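Local coordinates for protein 2-keto acid:ferredoxin oxidoreductase subunit alpha (Pyrococcus furiosus, PDB 4WBX) that probably catalyses the ferredoxin-linked, CoA-dependent oxidative decarboxylation of 2-oxoglutarate to succinyl-CoA, as the alpha subunit of a 2-keto acid:ferredoxin oxidoreductase, at residues A[335-340]-A[363-368]; A[329-334]-A[357-362]. All coordinates share one frame; numbering follows the deposited sequence.

Contact 1: residues A[335-340]-A[363-368]; sequences LIERIA and GANGKA
With CG anti to the backbone N (chi1 172°) and a bend at chi2 (88°), Glu-337 swings its carboxylate off helix 333-341 and over Asn-365, the centre of an inverse gamma turn in the loop between helix 356-363 and strand 369-374. Both segments belong to core domain II of the pyruvate:ferredoxin oxidoreductase family. Asn-365 N donates to Glu-337 OE1 at 3.0 Å, on the syn side but 34° out of the carboxylate plane. The Asn-365 amide lies nearly coplanar with the carboxylate, and its ND2 adds a weak bond to Glu-337 OE2 at 3.4 Å. Lys-367 lays its aliphatic chain against the same acid, CD reaching OE1 of Glu-337 at 3.3 Å, while its NZ forms a salt bridge with Glu-341. Cut back to an alanine, Glu-337 would probably leave the Asn-365 N-H and ND2 without their carboxylate and the Lys-367 chain without the acid it lies against. Gly-363 sets its bare CA 4.0 Å from Ile-336 CB; a CB on Gly-363 would collide with that atom. One turn on, Ala-340 CB touches two methyls, Ala-364 CB at 3.7 Å and Ala-368 CB at 3.8 Å.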
loop_
_atom_site.group_PDB
_atom_site.type_symbol
_atom_site.label_atom_id
_atom_site.label_comp_id
_atom_site.label_asym_id
_atom_site.label_seq_id
_atom_site.Cartn_x
_atom_site.Cartn_y
_atom_site.Cartn_z
ATOM N N LEU A 335 -15.367 5.608 36.898
ATOM C CA LEU A 335 -15.850 6.970 37.033
ATOM C C LEU A 335 -17.267 7.119 36.478
ATOM O O LEU A 335 -18.118 7.758 37.101
ATOM C CB LEU A 335 -14.910 7.939 36.334
ATOM C CG LEU A 335 -15.337 9.400 36.217
ATOM C CD1 LEU A 335 -14.104 10.238 36.360
ATOM C CD2 LEU A 335 -16.007 9.695 34.880
ATOM N N ILE A 336 -17.522 6.536 35.310
ATOM C CA ILE A 336 -18.851 6.612 34.703
ATOM C C ILE A 336 -19.854 5.868 35.589
ATOM O O ILE A 336 -21.035 6.208 35.630
ATOM C CB ILE A 336 -18.872 6.013 33.273
ATOM C CG1 ILE A 336 -17.825 6.690 32.391
ATOM C CG2 ILE A 336 -20.244 6.149 32.636
ATOM C CD1 ILE A 336 -18.069 8.148 32.157
ATOM N N GLU A 337 -19.364 4.855 36.298
ATOM C CA GLU A 337 -20.164 4.102 37.248
ATOM C C GLU A 337 -20.638 5.012 38.380
ATOM O O GLU A 337 -21.836 5.193 38.612
ATOM C CB GLU A 337 -19.336 2.934 37.787
ATOM C CG GLU A 337 -19.962 2.171 38.916
ATOM C CD GLU A 337 -20.832 1.059 38.403
ATOM O OE1 GLU A 337 -21.853 1.372 37.750
ATOM O OE2 GLU A 337 -20.492 -0.120 38.639
ATOM N N ARG A 338 -19.672 5.599 39.068
ATOM C CA ARG A 338 -19.949 6.527 40.152
ATOM C C ARG A 338 -20.913 7.634 39.744
ATOM O O ARG A 338 -21.782 8.015 40.530
ATOM C CB ARG A 338 -18.641 7.113 40.672
ATOM C CG ARG A 338 -17.571 6.046 40.800
ATOM C CD ARG A 338 -16.198 6.622 41.071
ATOM N NE ARG A 338 -15.574 5.913 42.183
ATOM C CZ ARG A 338 -14.437 6.277 42.763
ATOM N NH1 ARG A 338 -13.787 7.345 42.321
ATOM N NH2 ARG A 338 -13.958 5.572 43.783
ATOM N N ILE A 339 -20.780 8.139 38.520
ATOM C CA ILE A 339 -21.675 9.190 38.019
ATOM C C ILE A 339 -23.058 8.633 37.641
ATOM O O ILE A 339 -24.065 9.340 37.725
ATOM C CB ILE A 339 -21.036 9.920 36.819
ATOM C CG1 ILE A 339 -19.762 10.634 37.270
ATOM C CG2 ILE A 339 -21.991 10.910 36.155
ATOM C CD1 ILE A 339 -19.217 11.602 36.248
ATOM N N ALA A 340 -23.109 7.362 37.250
ATOM C CA ALA A 340 -24.382 6.699 36.954
ATOM C C ALA A 340 -25.302 6.737 38.172
ATOM O O ALA A 340 -26.435 7.232 38.098
ATOM C CB ALA A 340 -24.154 5.253 36.509
ATOM N N GLY A 363 -19.966 1.527 31.042
ATOM C CA GLY A 363 -19.429 2.157 32.234
ATOM C C GLY A 363 -20.504 2.179 33.301
ATOM O O GLY A 363 -20.263 1.820 34.453
ATOM N N ALA A 364 -21.699 2.604 32.899
ATOM C CA ALA A 364 -22.855 2.630 33.780
ATOM C C ALA A 364 -23.366 1.215 33.973
ATOM O O ALA A 364 -24.131 0.711 33.147
ATOM C CB ALA A 364 -23.954 3.528 33.202
ATOM N N ASN A 365 -22.953 0.578 35.067
ATOM C CA ASN A 365 -23.276 -0.830 35.321
ATOM C C ASN A 365 -24.760 -1.066 35.526
ATOM O O ASN A 365 -25.147 -1.739 36.475
ATOM C CB ASN A 365 -22.524 -1.336 36.551
ATOM C CG ASN A 365 -22.033 -2.749 36.395
ATOM O OD1 ASN A 365 -22.475 -3.472 35.509
ATOM N ND2 ASN A 365 -21.101 -3.152 37.255
ATOM N N GLY A 366 -25.581 -0.500 34.644
ATOM C CA GLY A 366 -27.025 -0.538 34.783
ATOM C C GLY A 366 -27.592 0.554 35.666
ATOM O O GLY A 366 -28.808 0.765 35.700
ATOM N N LYS A 367 -26.706 1.264 36.358
ATOM C CA LYS A 367 -27.103 2.182 37.420
ATOM C C LYS A 367 -27.550 3.565 36.936
ATOM O O LYS A 367 -27.534 4.525 37.713
ATOM C CB LYS A 367 -25.951 2.332 38.414
ATOM C CG LYS A 367 -25.450 0.997 38.934
ATOM C CD LYS A 367 -24.309 1.167 39.905
ATOM C CE LYS A 367 -23.813 -0.181 40.417
ATOM N NZ LYS A 367 -23.799 -0.264 41.911
ATOM N N ALA A 368 -27.949 3.656 35.665
ATOM C CA ALA A 368 -28.561 4.864 35.099
ATOM C C ALA A 368 -28.974 4.585 33.665
ATOM O O ALA A 368 -28.330 3.792 32.988
ATOM C CB ALA A 368 -27.609 6.047 35.149
#

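Contact 2: residues A[329-334]-A[357-362]; sequences WPFDFE and YHLIKE
In the part of the chain belonging to core domain II, where strand 324-329 leaves the large mixed sheet, the end of that strand, the link after it and the first turn of helix 333-341 bring Trp-329, Phe-331 and Phe-333 against helix 356-363. A single methyl, Leu-359 CD2, meets all three rings: it lies in the plane of the Trp-329 indole, at its edge and 3.7 Å from CZ3; over one face of the Phe-331 ring, 4.0 Å from CG; and 3.9 Å from CZ of Phe-333. The chi1 of -67°, with CG anti to the carbonyl carbon, turns the end of Leu-359 toward the rings. Phe-331 and Phe-333 also pack on each other, Phe-331 CD2 standing 3.9 Å above the centre of the Phe-333 ring. Ile-360, next in the helix, brings CD1 to within 4.1 Å of Phe-331 CZ, while its side chain also touches Val-370 of strand 369-374. Glu-362, its chain extended beyond CG, crosses Phe-333 obliquely, the carboxylate plane 24° from the ring. Its polar partner is in the second subunit, another copy of this protein, where His-358 ND1 bonds to OE2. Within the chain, Glu-362 CD comes to 3.4 Å from Phe-333 CE1.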
loop_
_atom_site.group_PDB
_atom_site.type_symbol
_atom_site.label_atom_id
_atom_site.label_comp_id
_atom_site.label_asym_id
_atom_site.label_seq_id
_atom_site.Cartn_x
_atom_site.Cartn_y
_atom_site.Cartn_z
ATOM N N TRP A 329 -9.049 7.001 25.581
ATOM C CA TRP A 329 -8.481 5.709 25.947
ATOM C C TRP A 329 -7.075 5.910 26.492
ATOM O O TRP A 329 -6.330 6.734 25.978
ATOM C CB TRP A 329 -8.465 4.774 24.737
ATOM C CG TRP A 329 -8.298 3.354 25.104
ATOM C CD1 TRP A 329 -7.121 2.665 25.222
ATOM C CD2 TRP A 329 -9.347 2.421 25.409
ATOM N NE1 TRP A 329 -7.380 1.358 25.594
ATOM C CE2 TRP A 329 -8.734 1.186 25.707
ATOM C CE3 TRP A 329 -10.746 2.512 25.457
ATOM C CZ2 TRP A 329 -9.471 0.057 26.062
ATOM C CZ3 TRP A 329 -11.475 1.382 25.806
ATOM C CH2 TRP A 329 -10.834 0.171 26.106
ATOM N N PRO A 330 -6.698 5.188 27.548
ATOM C CA PRO A 330 -7.410 4.212 28.377
ATOM C C PRO A 330 -8.614 4.842 29.040
ATOM O O PRO A 330 -8.532 6.018 29.346
ATOM C CB PRO A 330 -6.363 3.809 29.415
ATOM C CG PRO A 330 -5.454 4.961 29.491
ATOM C CD PRO A 330 -5.368 5.487 28.097
ATOM N N PHE A 331 -9.699 4.097 29.233
ATOM C CA PHE A 331 -10.963 4.700 29.644
ATOM C C PHE A 331 -11.357 4.378 31.075
ATOM O O PHE A 331 -11.391 3.215 31.452
ATOM C CB PHE A 331 -12.087 4.255 28.726
ATOM C CG PHE A 331 -13.327 5.071 28.880
ATOM C CD1 PHE A 331 -13.418 6.338 28.291
ATOM C CD2 PHE A 331 -14.393 4.602 29.618
ATOM C CE1 PHE A 331 -14.558 7.113 28.431
ATOM C CE2 PHE A 331 -15.538 5.370 29.767
ATOM C CZ PHE A 331 -15.619 6.632 29.168
ATOM N N ASP A 332 -11.668 5.400 31.872
ATOM C CA ASP A 332 -12.062 5.184 33.273
ATOM C C ASP A 332 -13.514 4.736 33.408
ATOM O O ASP A 332 -14.430 5.561 33.478
ATOM C CB ASP A 332 -11.851 6.445 34.102
ATOM C CG ASP A 332 -11.815 6.151 35.584
ATOM O OD1 ASP A 332 -11.628 4.968 35.945
ATOM O OD2 ASP A 332 -11.958 7.105 36.380
ATOM N N PHE A 333 -13.714 3.424 33.450
ATOM C CA PHE A 333 -15.059 2.867 33.458
ATOM C C PHE A 333 -15.754 3.130 34.804
ATOM O O PHE A 333 -16.925 3.535 34.839
ATOM C CB PHE A 333 -15.013 1.363 33.131
ATOM C CG PHE A 333 -14.836 1.060 31.651
ATOM C CD1 PHE A 333 -15.937 1.036 30.792
ATOM C CD2 PHE A 333 -13.575 0.796 31.118
ATOM C CE1 PHE A 333 -15.786 0.752 29.430
ATOM C CE2 PHE A 333 -13.417 0.517 29.754
ATOM C CZ PHE A 333 -14.527 0.496 28.914
ATOM N N GLU A 334 -15.016 2.930 35.894
ATOM C CA GLU A 334 -15.520 3.190 37.237
ATOM C C GLU A 334 -16.060 4.614 37.432
ATOM O O GLU A 334 -17.091 4.812 38.067
ATOM C CB GLU A 334 -14.420 2.925 38.252
ATOM C CG GLU A 334 -13.484 1.828 37.826
ATOM C CD GLU A 334 -12.998 1.007 38.998
ATOM O OE1 GLU A 334 -12.201 1.531 39.808
ATOM O OE2 GLU A 334 -13.412 -0.170 39.107
ATOM N N TYR A 357 -21.182 6.414 23.218
ATOM C CA TYR A 357 -22.336 5.805 23.874
ATOM C C TYR A 357 -22.072 4.448 24.503
ATOM O O TYR A 357 -22.464 4.211 25.652
ATOM C CB TYR A 357 -23.491 5.655 22.881
ATOM C CG TYR A 357 -24.512 4.637 23.327
ATOM C CD1 TYR A 357 -25.529 4.985 24.219
ATOM C CD2 TYR A 357 -24.462 3.322 22.871
ATOM C CE1 TYR A 357 -26.466 4.047 24.640
ATOM C CE2 TYR A 357 -25.389 2.380 23.289
ATOM C CZ TYR A 357 -26.387 2.749 24.167
ATOM O OH TYR A 357 -27.306 1.810 24.569
ATOM N N HIS A 358 -21.447 3.555 23.737
ATOM C CA HIS A 358 -21.211 2.185 24.182
ATOM C C HIS A 358 -20.319 2.148 25.402
ATOM O O HIS A 358 -20.570 1.386 26.318
ATOM C CB HIS A 358 -20.584 1.337 23.073
ATOM C CG HIS A 358 -21.496 1.063 21.920
ATOM N ND1 HIS A 358 -22.249 -0.088 21.826
ATOM C CD2 HIS A 358 -21.762 1.778 20.800
ATOM C CE1 HIS A 358 -22.949 -0.061 20.705
ATOM N NE2 HIS A 358 -22.673 1.061 20.062
ATOM N N LEU A 359 -19.268 2.957 25.418
ATOM C CA LEU A 359 -18.365 2.941 26.564
ATOM C C LEU A 359 -19.076 3.476 27.782
ATOM O O LEU A 359 -18.756 3.112 28.916
ATOM C CB LEU A 359 -17.115 3.773 26.309
ATOM C CG LEU A 359 -16.164 3.249 25.244
ATOM C CD1 LEU A 359 -16.064 4.290 24.149
ATOM C CD2 LEU A 359 -14.806 2.963 25.854
ATOM N N ILE A 360 -20.035 4.365 27.541
ATOM C CA ILE A 360 -20.799 4.943 28.635
ATOM C C ILE A 360 -21.713 3.873 29.230
ATOM O O ILE A 360 -21.624 3.579 30.426
ATOM C CB ILE A 360 -21.618 6.161 28.186
ATOM C CG1 ILE A 360 -20.703 7.262 27.632
ATOM C CG2 ILE A 360 -22.428 6.690 29.354
ATOM C CD1 ILE A 360 -19.572 7.665 28.551
ATOM N N LYS A 361 -22.550 3.259 28.392
ATOM C CA LYS A 361 -23.434 2.178 28.851
ATOM C C LYS A 361 -22.680 1.003 29.511
ATOM O O LYS A 361 -23.183 0.383 30.453
ATOM C CB LYS A 361 -24.295 1.655 27.696
ATOM C CG LYS A 361 -25.296 0.590 28.138
ATOM C CD LYS A 361 -26.692 0.827 27.586
ATOM C CE LYS A 361 -27.749 0.110 28.431
ATOM N NZ LYS A 361 -29.098 0.187 27.796
ATOM N N GLU A 362 -21.481 0.696 29.040
ATOM C CA GLU A 362 -20.693 -0.343 29.681
ATOM C C GLU A 362 -20.118 0.209 30.982
ATOM O O GLU A 362 -19.826 -0.538 31.923
ATOM C CB GLU A 362 -19.581 -0.842 28.757
ATOM C CG GLU A 362 -18.547 -1.752 29.424
ATOM C CD GLU A 362 -17.419 -2.135 28.485
ATOM O OE1 GLU A 362 -17.572 -1.918 27.260
ATOM O OE2 GLU A 362 -16.379 -2.647 28.963
#

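How the contacts relate
Both contacts join helix 333-341, or the link leading into it, to helix 356-363 and the loop that follows, so they form one continuous seam with centres about 9 Å apart. Contact 2 is the buried end, built mainly from aromatic and aliphatic groups, with one buried acid; contact 1, farther from the chain's centre and only partly buried, adds backbone-to-carboxylate bonding and small alanine and glycine contacts. Ile-336 joins the two, with CG1 3.7 Å from Phe-331 CE2 and CG2 3.7 Å from Ile-360 O. Both contacts reach the second subunit, contact 1 by packing of Asn-365 on Gly-366 there, contact 2 by reciprocal histidine-glutamate bonds.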